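30-kDa cleavage and polyadenylation specificity factor 30 (Arabidopsis thaliana, PDB 5ZUU) recognises m6A-modified RNA through its YTH domain and, as a CPSF component, serves pre-mRNA 3'-end formation and poly(A) site selection. Local coordinates at residues 62-65 with 71-74; 105-110 with 162-167; 50-53 with 58-61; 44-49 with 99-104. All coordinates share one frame; numbering follows the deposited sequence.

All four contacts gather around the central mixed sheet of the YTH domain. Contact 1 lies within the hairpin of strands 58-65 and 70-77; strand 103-114, used by contact 2, pairs with 70-77, and the centres of contacts 1 and 2 are about 13 Å apart. Contact 3 sets helix 46-55 on strand 58-65, and contact 4 ties the start of that helix to the loop entering strand 103-114, their centres about 11 Å apart. L61 of contact 3 touches both F103 and L49 of contact 4. The bound RNA lies about 4 Å from the nearest atom of contact 1 and about 7 Å from contact 4, but about 13 and 15 Å from contacts 3 and 2.

Contact 1. Residues 62-65 with 71-74; sequences IFSV and FQGC
F71 sets its ring beside I62 and S64 at the start of the second strand of a beta hairpin: CD1 lies 3.6 Å from I62 CG2 and equally near S64 CB, both approaching obliquely, while the carbonyl oxygen of F63 sits at the ring edge. L148 and L152 of helix 142-154 also pack on this ring. Q72 follows with two grips. Its backbone N donates to F63 O at 3.0 Å, a nearly straight bond (165°). Its side chain bends at chi2 (78°), curling the amide back along the neighbouring strand until OE1 accepts V65 N at 2.7 Å, the donor tilted from the amide plane. NE2 is hydrogen-bonded to T68 OG1 and E112 OE1. G73 then offers its carbonyl oxygen to F63 N at 2.9 Å, on a backbone with positive phi that suits glycine; its own N is buried without a partner. C74 closes the walk as a non-hydrogen-bonded pair with I62, CB against CG1 at 4.1 Å. The chemistry implies that the glutamine amide satisfies V65 N, within a buried sheet, where the backbone ladder of these two segments has ended.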
loop_
_atom_site.group_PDB
_atom_site.type_symbol
_atom_site.label_atom_id
_atom_site.label_comp_id
_atom_site.label_asym_id
_atom_site.label_seq_id
_atom_site.Cartn_x
_atom_site.Cartn_y
_atom_site.Cartn_z
ATOM N N ILE A 62 1.396 0.998 3.049
ATOM C CA ILE A 62 0.627 0.099 3.839
ATOM C C ILE A 62 -0.809 0.579 3.858
ATOM O O ILE A 62 -1.120 1.593 4.497
ATOM C CB ILE A 62 1.211 0.047 5.275
ATOM C CG1 ILE A 62 2.657 -0.449 5.228
ATOM C CG2 ILE A 62 0.377 -0.828 6.195
ATOM C CD1 ILE A 62 3.433 -0.345 6.574
ATOM N N PHE A 63 -1.714 -0.189 3.240
ATOM C CA PHE A 63 -3.095 0.207 3.011
ATOM C C PHE A 63 -4.002 -0.160 4.114
ATOM O O PHE A 63 -3.898 -1.194 4.699
ATOM C CB PHE A 63 -3.685 -0.427 1.739
ATOM C CG PHE A 63 -3.351 0.319 0.515
ATOM C CD1 PHE A 63 -2.001 0.466 0.129
ATOM C CD2 PHE A 63 -4.350 0.904 -0.278
ATOM C CE1 PHE A 63 -1.660 1.152 -1.040
ATOM C CE2 PHE A 63 -4.014 1.605 -1.428
ATOM C CZ PHE A 63 -2.672 1.732 -1.819
ATOM N N SER A 64 -4.972 0.673 4.332
ATOM C CA SER A 64 -6.028 0.363 5.231
ATOM C C SER A 64 -7.278 1.057 4.825
ATOM O O SER A 64 -7.294 2.315 4.709
ATOM C CB SER A 64 -5.633 0.725 6.619
ATOM O OG SER A 64 -6.789 0.653 7.482
ATOM N N VAL A 65 -8.348 0.276 4.618
ATOM C CA VAL A 65 -9.682 0.850 4.364
ATOM C C VAL A 65 -10.322 1.454 5.662
ATOM O O VAL A 65 -10.383 0.797 6.679
ATOM C CB VAL A 65 -10.614 -0.171 3.707
ATOM C CG1 VAL A 65 -11.976 0.425 3.501
ATOM C CG2 VAL A 65 -10.024 -0.635 2.373
ATOM N N PHE A 71 -5.494 -3.379 8.592
ATOM C CA PHE A 71 -4.655 -3.141 7.433
ATOM C C PHE A 71 -4.879 -4.276 6.474
ATOM O O PHE A 71 -5.000 -5.397 6.930
ATOM C CB PHE A 71 -3.182 -3.055 7.809
ATOM C CG PHE A 71 -2.847 -1.888 8.717
ATOM C CD1 PHE A 71 -2.659 -0.596 8.198
ATOM C CD2 PHE A 71 -2.748 -2.070 10.115
ATOM C CE1 PHE A 71 -2.375 0.472 9.056
ATOM C CE2 PHE A 71 -2.460 -0.993 10.985
ATOM C CZ PHE A 71 -2.278 0.264 10.454
ATOM N N GLN A 72 -4.861 -3.994 5.159
ATOM C CA GLN A 72 -5.117 -4.966 4.119
ATOM C C GLN A 72 -3.884 -5.353 3.294
ATOM O O GLN A 72 -3.944 -6.231 2.388
ATOM C CB GLN A 72 -6.176 -4.449 3.165
ATOM C CG GLN A 72 -7.593 -4.524 3.631
ATOM C CD GLN A 72 -7.992 -3.432 4.627
ATOM O OE1 GLN A 72 -7.536 -2.310 4.540
ATOM N NE2 GLN A 72 -8.822 -3.777 5.570
ATOM N N GLY A 73 -2.744 -4.736 3.525
ATOM C CA GLY A 73 -1.534 -5.123 2.752
ATOM C C GLY A 73 -0.591 -3.990 2.528
ATOM O O GLY A 73 -0.780 -2.890 3.114
ATOM N N CYS A 74 0.407 -4.254 1.694
ATOM C CA CYS A 74 1.426 -3.310 1.358
ATOM C C CYS A 74 1.830 -3.473 -0.113
ATOM O O CYS A 74 1.737 -4.559 -0.680
ATOM C CB CYS A 74 2.616 -3.367 2.332
ATOM S SG CYS A 74 3.657 -4.816 2.275
#

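Contact 2. Residues 105-110 with 162-167; sequences VKWLKL and AISIAA
W107 and L110 of strand 103-114 meet S164 of helix 159-172, the last helix of the chain, which packs beside the central sheet of the YTH fold. A classic beta bulge lies between the two strand residues: L108 and K109 both face C74, and the extra residue probably lets W107 and L110, three positions apart, turn their CB atoms to the helix. The tryptophan side chain comes nearest through CB, 3.3 Å from S164 OG, a plain van der Waals touch. Farther out, CG is 4.0 Å and CD1 4.1 Å from the same oxygen, which lies oblique to the ring; the indole atoms beyond CD1 have no partner on the helix segment within 4.2 Å. With CG anti to the carbonyl carbon (chi1 -76°), the indole leads away from the helix into the body of the domain. NE1 is hydrogen-bonded to S33 OG of helix 27-36, which fixes the rotation of the ring, and V34 of that helix and A75 of strand 70-77 also touch this side chain. At the far tip, CH2 reaches F63 CD1 at 3.3 Å, the two ring planes about 60° apart. The carbonyl oxygen of W107 is buried here with no partner. Elsewhere on the strand, K106 forms a salt bridge with E168 of the same last helix. On the serine itself, OG is directed to the tryptophan while CB faces the leucine, with L110 CD1 resting 3.7 Å from S164 CB.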
loop_
_atom_site.group_PDB
_atom_site.type_symbol
_atom_site.label_atom_id
_atom_site.label_comp_id
_atom_site.label_asym_id
_atom_site.label_seq_id
_atom_site.Cartn_x
_atom_site.Cartn_y
_atom_site.Cartn_z
ATOM N N VAL A 105 1.607 0.941 -8.728
ATOM C CA VAL A 105 2.004 0.253 -7.518
ATOM C C VAL A 105 2.113 -1.227 -7.863
ATOM O O VAL A 105 1.485 -1.678 -8.795
ATOM C CB VAL A 105 1.062 0.520 -6.315
ATOM C CG1 VAL A 105 0.989 1.971 -6.043
ATOM C CG2 VAL A 105 -0.346 -0.003 -6.549
ATOM N N LYS A 106 2.945 -1.938 -7.112
ATOM C CA LYS A 106 3.038 -3.392 -7.155
ATOM C C LYS A 106 2.676 -3.908 -5.782
ATOM O O LYS A 106 3.384 -3.636 -4.813
ATOM C CB LYS A 106 4.437 -3.747 -7.475
ATOM C CG LYS A 106 4.851 -5.199 -7.330
ATOM C CD LYS A 106 6.288 -5.259 -7.860
ATOM C CE LYS A 106 7.150 -6.323 -7.234
ATOM N NZ LYS A 106 7.075 -7.501 -8.112
ATOM N N TRP A 107 1.584 -4.658 -5.719
ATOM C CA TRP A 107 1.124 -5.260 -4.484
ATOM C C TRP A 107 2.069 -6.348 -4.029
ATOM O O TRP A 107 2.424 -7.221 -4.792
ATOM C CB TRP A 107 -0.290 -5.773 -4.679
ATOM C CG TRP A 107 -1.228 -4.648 -4.663
ATOM C CD1 TRP A 107 -1.761 -3.984 -5.754
ATOM C CD2 TRP A 107 -1.602 -3.886 -3.520
ATOM N NE1 TRP A 107 -2.517 -2.920 -5.339
ATOM C CE2 TRP A 107 -2.470 -2.844 -3.980
ATOM C CE3 TRP A 107 -1.386 -4.035 -2.153
ATOM C CZ2 TRP A 107 -3.072 -1.940 -3.125
ATOM C CZ3 TRP A 107 -2.010 -3.145 -1.292
ATOM C CH2 TRP A 107 -2.814 -2.079 -1.784
ATOM N N LEU A 108 2.592 -6.197 -2.818
ATOM C CA LEU A 108 3.589 -7.128 -2.313
ATOM C C LEU A 108 2.909 -8.215 -1.482
ATOM O O LEU A 108 3.186 -9.380 -1.695
ATOM C CB LEU A 108 4.683 -6.413 -1.571
ATOM C CG LEU A 108 5.328 -5.317 -2.393
ATOM C CD1 LEU A 108 6.158 -4.443 -1.450
ATOM C CD2 LEU A 108 6.176 -5.839 -3.562
ATOM N N LYS A 109 2.001 -7.834 -0.597
ATOM C CA LYS A 109 1.383 -8.683 0.311
ATOM C C LYS A 109 -0.011 -8.191 0.564
ATOM O O LYS A 109 -0.236 -7.019 0.877
ATOM C CB LYS A 109 2.129 -8.642 1.649
ATOM C CG LYS A 109 1.520 -9.482 2.789
ATOM C CD LYS A 109 1.664 -10.987 2.521
ATOM C CE LYS A 109 0.822 -11.796 3.499
ATOM N NZ LYS A 109 1.001 -13.310 3.501
ATOM N N LEU A 110 -0.954 -9.080 0.434
ATOM C CA LEU A 110 -2.351 -8.814 0.732
ATOM C C LEU A 110 -2.885 -9.757 1.802
ATOM O O LEU A 110 -2.673 -10.977 1.707
ATOM C CB LEU A 110 -3.122 -9.031 -0.581
ATOM C CG LEU A 110 -2.895 -7.801 -1.456
ATOM C CD1 LEU A 110 -2.991 -8.124 -2.965
ATOM C CD2 LEU A 110 -3.805 -6.649 -1.014
ATOM N N ALA A 162 -3.598 -13.736 -4.752
ATOM C CA ALA A 162 -3.504 -14.470 -6.022
ATOM C C ALA A 162 -4.135 -13.624 -7.166
ATOM O O ALA A 162 -3.588 -13.532 -8.268
ATOM C CB ALA A 162 -4.173 -15.860 -5.866
ATOM N N ILE A 163 -5.221 -12.913 -6.861
ATOM C CA ILE A 163 -5.807 -11.968 -7.845
ATOM C C ILE A 163 -4.754 -10.974 -8.354
ATOM O O ILE A 163 -4.589 -10.771 -9.573
ATOM C CB ILE A 163 -7.046 -11.259 -7.296
ATOM C CG1 ILE A 163 -8.195 -12.274 -7.142
ATOM C CG2 ILE A 163 -7.501 -10.191 -8.274
ATOM C CD1 ILE A 163 -9.376 -11.732 -6.370
ATOM N N SER A 164 -4.004 -10.405 -7.413
ATOM C CA SER A 164 -2.952 -9.501 -7.760
ATOM C C SER A 164 -1.892 -10.129 -8.648
ATOM O O SER A 164 -1.464 -9.523 -9.599
ATOM C CB SER A 164 -2.267 -8.994 -6.482
ATOM O OG SER A 164 -1.472 -7.933 -6.874
ATOM N N ILE A 165 -1.432 -11.313 -8.274
ATOM C CA ILE A 165 -0.298 -12.011 -8.958
ATOM C C ILE A 165 -0.727 -12.324 -10.412
ATOM O O ILE A 165 0.017 -12.056 -11.367
ATOM C CB ILE A 165 0.158 -13.341 -8.213
ATOM C CG1 ILE A 165 0.697 -13.082 -6.785
ATOM C CG2 ILE A 165 1.238 -14.101 -8.972
ATOM C CD1 ILE A 165 1.853 -12.110 -6.734
ATOM N N ALA A 166 -1.948 -12.844 -10.550
ATOM C CA ALA A 166 -2.554 -13.118 -11.871
ATOM C C ALA A 166 -2.614 -11.834 -12.695
ATOM O O ALA A 166 -2.077 -11.820 -13.816
ATOM C CB ALA A 166 -3.944 -13.732 -11.717
ATOM N N ALA A 167 -3.167 -10.747 -12.113
ATOM C CA ALA A 167 -3.318 -9.482 -12.895
ATOM C C ALA A 167 -1.992 -8.938 -13.331
ATOM O O ALA A 167 -1.834 -8.590 -14.490
ATOM C CB ALA A 167 -4.108 -8.442 -12.156
#

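Contact 3. Residues 50-53 with 58-61; sequences NEAF and NVIL
V59 pushes one methyl, CG2, into helix 46-55 where A52 gives way to F53. This is the tight part of the contact: CG2 lies 3.5 Å from A52 C and 3.6 Å from F53 N, so it sits against the peptide link itself as well as against a side chain. The A52 methyl flanks it, CB to CG2 being 3.8 Å. The torsion decides which branch does this, for CG1 is anti to the backbone N (chi1 175°) and CG2, beside that N, takes the helix. The arrangement is a helix followed closely by a strand, the chain turning back after 46-55 so that strand 58-65 lies under the helix it has just left, as part of the alpha/beta packing of the YTH domain. R18 and F20 of strand 17-24 receive A52 as well, and M77 of strand 70-77 backs V59. The loose side belongs to F53. Its nearest side-chain atom, CB, stays 4.6 Å from V59 CG2, and the partly exposed ring extends instead to M77 and R80. E51 takes no part in the contact; exposed, it forms a salt bridge with R18.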
loop_
_atom_site.group_PDB
_atom_site.type_symbol
_atom_site.label_atom_id
_atom_site.label_comp_id
_atom_site.label_asym_id
_atom_site.label_seq_id
_atom_site.Cartn_x
_atom_site.Cartn_y
_atom_site.Cartn_z
ATOM N N ASN A 50 6.014 11.994 -3.877
ATOM C CA ASN A 50 7.097 12.130 -4.871
ATOM C C ASN A 50 8.441 12.390 -4.185
ATOM O O ASN A 50 9.500 11.941 -4.654
ATOM C CB ASN A 50 6.798 13.213 -5.946
ATOM C CG ASN A 50 5.922 12.706 -7.094
ATOM O OD1 ASN A 50 5.755 11.503 -7.270
ATOM N ND2 ASN A 50 5.336 13.627 -7.857
ATOM N N GLU A 51 8.418 13.122 -3.075
ATOM C CA GLU A 51 9.641 13.384 -2.344
ATOM C C GLU A 51 10.197 12.054 -1.821
ATOM O O GLU A 51 11.385 11.812 -1.823
ATOM C CB GLU A 51 9.348 14.405 -1.201
ATOM C CG GLU A 51 10.568 14.997 -0.452
ATOM C CD GLU A 51 11.148 14.080 0.668
ATOM O OE1 GLU A 51 12.340 14.241 1.053
ATOM O OE2 GLU A 51 10.445 13.178 1.179
ATOM N N ALA A 52 9.329 11.196 -1.313
ATOM C CA ALA A 52 9.759 9.865 -0.821
ATOM C C ALA A 52 10.247 9.018 -2.010
ATOM O O ALA A 52 11.332 8.446 -1.940
ATOM C CB ALA A 52 8.615 9.195 -0.089
ATOM N N PHE A 53 9.497 9.023 -3.112
ATOM C CA PHE A 53 9.878 8.250 -4.252
ATOM C C PHE A 53 11.246 8.636 -4.732
ATOM O O PHE A 53 12.032 7.775 -5.038
ATOM C CB PHE A 53 8.863 8.393 -5.403
ATOM C CG PHE A 53 9.115 7.460 -6.556
ATOM C CD1 PHE A 53 8.617 6.166 -6.536
ATOM C CD2 PHE A 53 9.822 7.909 -7.691
ATOM C CE1 PHE A 53 8.852 5.311 -7.619
ATOM C CE2 PHE A 53 10.049 7.065 -8.783
ATOM C CZ PHE A 53 9.548 5.764 -8.736
ATOM N N ASN A 58 12.783 2.240 -2.319
ATOM C CA ASN A 58 11.460 1.660 -2.144
ATOM C C ASN A 58 10.597 2.443 -1.173
ATOM O O ASN A 58 10.969 2.663 -0.015
ATOM C CB ASN A 58 11.578 0.270 -1.543
ATOM C CG ASN A 58 12.419 -0.642 -2.359
ATOM O OD1 ASN A 58 12.026 -1.061 -3.419
ATOM N ND2 ASN A 58 13.532 -1.035 -1.819
ATOM N N VAL A 59 9.457 2.878 -1.667
ATOM C CA VAL A 59 8.441 3.470 -0.883
ATOM C C VAL A 59 7.389 2.411 -0.763
ATOM O O VAL A 59 6.817 1.886 -1.782
ATOM C CB VAL A 59 7.892 4.729 -1.577
ATOM C CG1 VAL A 59 6.714 5.305 -0.792
ATOM C CG2 VAL A 59 8.996 5.740 -1.696
ATOM N N ILE A 60 7.189 2.025 0.487
ATOM C CA ILE A 60 6.231 1.009 0.856
ATOM C C ILE A 60 4.952 1.645 1.409
ATOM O O ILE A 60 4.991 2.379 2.399
ATOM C CB ILE A 60 6.845 0.002 1.860
ATOM C CG1 ILE A 60 8.158 -0.558 1.286
ATOM C CG2 ILE A 60 5.833 -1.137 2.185
ATOM C CD1 ILE A 60 8.022 -1.188 -0.095
ATOM N N LEU A 61 3.833 1.372 0.744
ATOM C CA LEU A 61 2.490 1.903 1.093
ATOM C C LEU A 61 1.700 0.807 1.773
ATOM O O LEU A 61 1.352 -0.173 1.153
ATOM C CB LEU A 61 1.792 2.305 -0.200
ATOM C CG LEU A 61 2.604 3.277 -1.084
ATOM C CD1 LEU A 61 1.834 3.587 -2.322
ATOM C CD2 LEU A 61 2.904 4.588 -0.348
#

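Contact 4. Residues 44-49 with 99-104; sequences SNEAKL and YGRNFS
Near the start of helix 46-55, the loop that leads into strand 103-114 of the YTH domain is held by E46, a helix carboxylate gripping main-chain atoms. E46 reaches over with its chain extended beyond CG (chi2 -179°), and OE2 accepts the backbone N of R101 at 2.8 Å. The bond uses the syn lone pair of OE2 and is somewhat bent, 147° at the hydrogen. A bridging water adds a second link: it donates to E46 OE2 at 2.6 Å and to R101 O at 2.5 Å, so one carboxylate oxygen holds both the N-H and, through the water, the carbonyl of the same residue. G100, having no side chain, lets the carboxylate come in close, with OE2 3.2 Å from its CA. The guanidinium of R101 is not part of the grip; its NE stays 5.6 Å from OE2, near enough that its charge may weakly favour the ionised acid. One helical turn on, L49 CD1 meets F103 CZ at 4.1 Å, the two side chains crossing at about a right angle, while the same water lies in plane at the edge of the phenyl ring. I81 and M77 pack around F103, and backbone bonds from F103 to W39 and from G100 to T41 tie the loop to the short strand 38-39 and its sequel. A glutamate and a leucine of one helix thus fasten the loop entering strand 103-114 beside the mixed central sheet of the YTH (YT521-B-like) domain.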
loop_
_atom_site.group_PDB
_atom_site.type_symbol
_atom_site.label_atom_id
_atom_site.label_comp_id
_atom_site.label_asym_id
_atom_site.label_seq_id
_atom_site.Cartn_x
_atom_site.Cartn_y
_atom_site.Cartn_z
ATOM N N SER A 44 -3.276 17.040 -2.387
ATOM C CA SER A 44 -2.377 17.524 -1.358
ATOM C C SER A 44 -1.318 16.560 -0.889
ATOM O O SER A 44 -0.408 16.976 -0.154
ATOM C CB SER A 44 -3.194 17.897 -0.114
ATOM O OG SER A 44 -3.893 16.752 0.369
ATOM N N ASN A 45 -1.423 15.272 -1.220
ATOM C CA ASN A 45 -0.444 14.295 -0.778
ATOM C C ASN A 45 0.605 13.951 -1.833
ATOM O O ASN A 45 1.544 13.168 -1.514
ATOM C CB ASN A 45 -1.148 12.985 -0.326
ATOM C CG ASN A 45 -1.899 13.133 0.974
ATOM O OD1 ASN A 45 -1.491 13.868 1.896
ATOM N ND2 ASN A 45 -3.000 12.437 1.070
ATOM N N GLU A 46 0.464 14.479 -3.065
ATOM C CA GLU A 46 1.263 13.966 -4.164
ATOM C C GLU A 46 2.768 14.330 -4.066
ATOM O O GLU A 46 3.664 13.515 -4.385
ATOM C CB GLU A 46 0.656 14.367 -5.492
ATOM C CG GLU A 46 -0.726 13.800 -5.656
ATOM C CD GLU A 46 -1.422 14.127 -6.958
ATOM O OE1 GLU A 46 -1.651 15.310 -7.185
ATOM O OE2 GLU A 46 -1.771 13.187 -7.728
ATOM N N ALA A 47 3.056 15.554 -3.587
ATOM C CA ALA A 47 4.404 16.022 -3.490
ATOM C C ALA A 47 5.169 15.227 -2.427
ATOM O O ALA A 47 6.399 14.955 -2.561
ATOM C CB ALA A 47 4.404 17.486 -3.106
ATOM N N LYS A 48 4.479 14.876 -1.373
ATOM C CA LYS A 48 5.140 14.082 -0.387
ATOM C C LYS A 48 5.416 12.645 -0.770
ATOM O O LYS A 48 6.500 12.167 -0.461
ATOM C CB LYS A 48 4.537 14.221 0.975
ATOM C CG LYS A 48 3.433 13.353 1.463
ATOM C CD LYS A 48 3.546 13.463 2.983
ATOM C CE LYS A 48 2.219 13.470 3.607
ATOM N NZ LYS A 48 2.442 13.341 5.068
ATOM N N LEU A 49 4.534 12.019 -1.538
ATOM C CA LEU A 49 4.888 10.736 -2.076
ATOM C C LEU A 49 5.986 10.908 -3.102
ATOM O O LEU A 49 6.832 10.037 -3.153
ATOM C CB LEU A 49 3.693 9.939 -2.674
ATOM C CG LEU A 49 2.634 9.592 -1.660
ATOM C CD1 LEU A 49 1.566 8.760 -2.310
ATOM C CD2 LEU A 49 3.181 8.866 -0.426
ATOM N N TYR A 99 -9.552 12.919 -6.774
ATOM C CA TYR A 99 -8.215 12.315 -6.612
ATOM C C TYR A 99 -7.246 12.846 -7.642
ATOM O O TYR A 99 -7.633 13.468 -8.635
ATOM C CB TYR A 99 -8.271 10.776 -6.607
ATOM C CG TYR A 99 -9.161 10.297 -5.499
ATOM C CD1 TYR A 99 -8.977 10.778 -4.207
ATOM C CD2 TYR A 99 -10.248 9.457 -5.748
ATOM C CE1 TYR A 99 -9.840 10.422 -3.192
ATOM C CE2 TYR A 99 -11.090 9.095 -4.738
ATOM C CZ TYR A 99 -10.867 9.580 -3.469
ATOM O OH TYR A 99 -11.680 9.280 -2.439
ATOM N N GLY A 100 -5.971 12.659 -7.359
ATOM C CA GLY A 100 -4.938 13.188 -8.184
ATOM C C GLY A 100 -4.649 12.278 -9.345
ATOM O O GLY A 100 -5.513 11.623 -9.837
ATOM N N ARG A 101 -3.420 12.272 -9.791
ATOM C CA ARG A 101 -3.069 11.479 -10.931
ATOM C C ARG A 101 -2.782 10.009 -10.522
ATOM O O ARG A 101 -2.240 9.736 -9.424
ATOM C CB ARG A 101 -1.847 12.075 -11.586
ATOM C CG ARG A 101 -2.068 13.466 -12.151
ATOM C CD ARG A 101 -0.717 14.103 -12.415
ATOM N NE ARG A 101 -0.926 15.508 -12.770
ATOM C CZ ARG A 101 -0.519 16.129 -13.876
ATOM N NH1 ARG A 101 0.261 15.555 -14.787
ATOM N NH2 ARG A 101 -0.827 17.406 -14.015
ATOM N N ASN A 102 -3.141 9.078 -11.411
ATOM C CA ASN A 102 -2.911 7.667 -11.151
ATOM C C ASN A 102 -1.427 7.469 -11.185
ATOM O O ASN A 102 -0.751 8.069 -12.013
ATOM C CB ASN A 102 -3.530 6.771 -12.254
ATOM C CG ASN A 102 -5.036 6.714 -12.203
ATOM O OD1 ASN A 102 -5.678 7.094 -11.224
ATOM N ND2 ASN A 102 -5.623 6.139 -13.255
ATOM N N PHE A 103 -0.906 6.626 -10.301
ATOM C CA PHE A 103 0.474 6.120 -10.417
ATOM C C PHE A 103 0.543 4.572 -10.214
ATOM O O PHE A 103 -0.374 3.966 -9.742
ATOM C CB PHE A 103 1.403 6.890 -9.448
ATOM C CG PHE A 103 1.027 6.712 -7.997
ATOM C CD1 PHE A 103 0.045 7.506 -7.410
ATOM C CD2 PHE A 103 1.616 5.685 -7.219
ATOM C CE1 PHE A 103 -0.356 7.309 -6.074
ATOM C CE2 PHE A 103 1.197 5.472 -5.889
ATOM C CZ PHE A 103 0.234 6.298 -5.298
ATOM N N SER A 104 1.622 3.948 -10.636
ATOM C CA SER A 104 1.790 2.504 -10.494
ATOM C C SER A 104 2.137 2.088 -9.090
ATOM O O SER A 104 2.939 2.743 -8.400
ATOM C CB SER A 104 2.988 1.989 -11.309
ATOM O OG SER A 104 2.786 2.314 -12.615
HETATM O O HOH W 1 -2.296 10.708 -7.132
#